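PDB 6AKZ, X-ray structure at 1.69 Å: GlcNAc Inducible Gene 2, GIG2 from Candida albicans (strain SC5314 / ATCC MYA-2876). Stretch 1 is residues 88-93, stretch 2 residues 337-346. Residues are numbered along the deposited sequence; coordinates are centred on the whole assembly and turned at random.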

# COMPACT_ATOMS: atom_id res chain seq x y z
N LEU A 88 -5.09 -10.76 0.04
CA LEU A 88 -6.18 -11.49 0.71
C LEU A 88 -7.51 -10.88 0.35
O LEU A 88 -7.67 -9.66 0.44
CB LEU A 88 -5.98 -11.40 2.23
CG LEU A 88 -7.08 -12.07 3.09
CD1 LEU A 88 -7.17 -13.58 2.88
CD2 LEU A 88 -6.66 -11.83 4.55
N MET A 89 -8.51 -11.71 0.06
CA MET A 89 -9.88 -11.31 -0.07
C MET A 89 -10.67 -11.94 1.10
O MET A 89 -10.61 -13.14 1.30
CB MET A 89 -10.44 -11.73 -1.42
CG MET A 89 -12.00 -11.55 -1.55
SD MET A 89 -12.63 -12.18 -3.14
CE MET A 89 -11.96 -11.03 -4.25
N ILE A 90 -11.30 -11.11 1.88
CA ILE A 90 -12.14 -11.54 3.01
C ILE A 90 -13.57 -11.35 2.63
O ILE A 90 -14.05 -10.21 2.37
CB ILE A 90 -11.81 -10.72 4.24
CG1 ILE A 90 -10.32 -10.75 4.57
CG2 ILE A 90 -12.68 -11.16 5.43
CD1 ILE A 90 -9.92 -9.77 5.65
N GLU A 91 -14.30 -12.42 2.55
CA GLU A 91 -15.71 -12.36 2.11
C GLU A 91 -16.71 -12.06 3.22
O GLU A 91 -16.46 -12.38 4.34
CB GLU A 91 -16.07 -13.65 1.40
CG GLU A 91 -15.35 -13.73 0.08
CD GLU A 91 -15.98 -14.69 -0.91
OE1 GLU A 91 -15.76 -15.89 -0.63
OE2 GLU A 91 -16.62 -14.24 -1.95
N ASN A 92 -17.79 -11.34 2.92
CA ASN A 92 -18.91 -11.22 3.81
C ASN A 92 -18.58 -10.39 5.06
O ASN A 92 -19.03 -10.66 6.17
CB ASN A 92 -19.48 -12.62 4.19
CG ASN A 92 -20.02 -13.43 3.00
OD1 ASN A 92 -20.78 -12.95 2.18
ND2 ASN A 92 -19.70 -14.67 2.97
N VAL A 93 -17.75 -9.39 4.89
CA VAL A 93 -17.44 -8.45 5.97
C VAL A 93 -18.66 -7.56 6.25
O VAL A 93 -18.93 -7.25 7.40
CB VAL A 93 -16.29 -7.55 5.56
CG1 VAL A 93 -16.01 -6.57 6.73
CG2 VAL A 93 -15.07 -8.44 5.21
N SER A 337 -5.87 -11.98 -12.40
CA SER A 337 -7.00 -11.26 -11.79
C SER A 337 -7.25 -11.77 -10.43
O SER A 337 -7.01 -12.96 -10.16
CB SER A 337 -8.29 -11.46 -12.59
OG SER A 337 -8.12 -10.85 -13.84
N ILE A 338 -7.84 -10.91 -9.59
CA ILE A 338 -8.40 -11.44 -8.32
C ILE A 338 -9.62 -12.32 -8.58
O ILE A 338 -10.19 -12.28 -9.68
CB ILE A 338 -8.72 -10.32 -7.33
CG1 ILE A 338 -9.76 -9.36 -7.94
CG2 ILE A 338 -7.41 -9.69 -6.86
CD1 ILE A 338 -10.29 -8.43 -6.91
N PRO A 339 -10.01 -13.16 -7.60
CA PRO A 339 -11.27 -13.95 -7.66
C PRO A 339 -12.47 -13.05 -7.81
O PRO A 339 -12.39 -11.81 -7.66
CB PRO A 339 -11.26 -14.82 -6.37
CG PRO A 339 -10.00 -14.47 -5.64
CD PRO A 339 -9.23 -13.46 -6.38
N ASP A 340 -13.57 -13.66 -8.24
CA ASP A 340 -14.87 -12.96 -8.34
C ASP A 340 -15.10 -12.15 -7.05
O ASP A 340 -14.81 -12.62 -5.98
CB ASP A 340 -16.02 -13.98 -8.53
CG ASP A 340 -15.97 -14.67 -9.89
OD1 ASP A 340 -15.23 -14.22 -10.85
OD2 ASP A 340 -16.69 -15.70 -10.00
N VAL A 341 -15.47 -10.90 -7.21
CA VAL A 341 -15.71 -10.00 -6.08
C VAL A 341 -17.21 -9.94 -5.82
O VAL A 341 -17.98 -9.70 -6.77
CB VAL A 341 -15.21 -8.59 -6.46
CG1 VAL A 341 -15.57 -7.56 -5.43
CG2 VAL A 341 -13.72 -8.64 -6.65
N LYS A 342 -17.59 -10.11 -4.56
CA LYS A 342 -18.95 -9.93 -4.08
C LYS A 342 -19.05 -8.64 -3.20
O LYS A 342 -18.17 -8.29 -2.43
CB LYS A 342 -19.40 -11.18 -3.33
CG LYS A 342 -19.32 -12.47 -4.17
CD LYS A 342 -20.33 -12.43 -5.30
CE LYS A 342 -20.50 -13.83 -5.98
NZ LYS A 342 -19.73 -13.90 -7.28
N LYS A 343 -20.18 -7.97 -3.29
CA LYS A 343 -20.52 -6.82 -2.35
C LYS A 343 -20.20 -7.16 -0.90
O LYS A 343 -20.50 -8.25 -0.45
CB LYS A 343 -22.03 -6.52 -2.42
CG LYS A 343 -22.44 -5.95 -3.71
CD LYS A 343 -23.96 -5.78 -3.76
CE LYS A 343 -24.33 -5.13 -5.08
NZ LYS A 343 -25.80 -4.92 -5.19
N GLY A 344 -19.49 -6.28 -0.23
CA GLY A 344 -19.17 -6.50 1.16
C GLY A 344 -17.98 -7.36 1.47
O GLY A 344 -17.72 -7.59 2.68
N SER A 345 -17.22 -7.75 0.44
CA SER A 345 -15.88 -8.29 0.61
C SER A 345 -14.89 -7.14 0.71
O SER A 345 -15.13 -6.05 0.25
CB SER A 345 -15.43 -9.15 -0.57
OG SER A 345 -16.29 -10.28 -0.62
N PHE A 346 -13.79 -7.43 1.37
CA PHE A 346 -12.67 -6.50 1.52
C PHE A 346 -11.46 -7.14 0.90
O PHE A 346 -11.19 -8.32 1.20
CB PHE A 346 -12.45 -6.08 2.95
CG PHE A 346 -11.78 -4.77 3.09
CD1 PHE A 346 -10.40 -4.66 2.94
CD2 PHE A 346 -12.50 -3.61 3.26
CE1 PHE A 346 -9.80 -3.46 3.00
CE2 PHE A 346 -11.88 -2.39 3.34
CZ PHE A 346 -10.56 -2.31 3.18
O HOH W 1 -15.84 -11.71 -2.81
O HOH W 2 -15.11 -15.35 -4.88
O HOH W 3 -18.84 -10.73 0.32

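The contact between residues 88-93 and 337-346 of GIG2 illustrates how a single antiparallel bridge can anchor an irregular segment to a strand, with a methionine and a few ordered waters completing the fit around it. At the bridge, Ile 90 and Phe 346 form a hydrogen-bonded pair: Ile 90 N donates to Phe 346 O at 2.9 Å, and Phe 346 N returns the bond to Ile 90 O at 3.0 Å, both nearly linear. The close pairing also brings Ser 345 CA to 3.2 Å from Ile 90 O, a CA-H...O contact that supplements the conventional bonds.

Past the bridge the backbones stay close, with Glu 91 CA 4.3 Å from Ser 345 CA, and stretch 2 folds into a turn. Lys 342 to Ser 345 form a type II turn, closed by Ser 345 N donating to Lys 342 O at 3.1 Å. Gly 344 sits at phi/psi of 84/6, where a CB would be jammed against the preceding carbonyl oxygen; the turn itself therefore calls for glycine. Its own carbonyl accepts a weak, bent hydrogen bond, with Val 93 N 2.9 Å from Gly 344 O, while Val 93 CG2 packs 4.2 Å from Phe 346 CB.

On the other flank, Met 89 provides most of the apolar contacts. Its CA-to-CB bond points sideways, but the extended t, t start of the side chain carries the methyl to the other stretch, where Met 89 CE lies 3.8 Å from Val 341 CG2, 4.1 Å from Ile 338 CD1 and 4.2 Å from Pro 339 CG.

Water mediates the polar remainder. Water 1 donates to Glu 91 OE2 at 2.8 Å and accepts from Lys 342 N at 2.9 Å, linking carboxylate and backbone amide, which share no direct hydrogen bond. Water 3 similarly accepts from Asn 92 N at 2.9 Å and donates to Lys 343 O at 3.1 Å. Ser 345 OG hydrogen-bonds to both, 2.7 Å from the oxygen of water 1 and 2.8 Å from that of water 3.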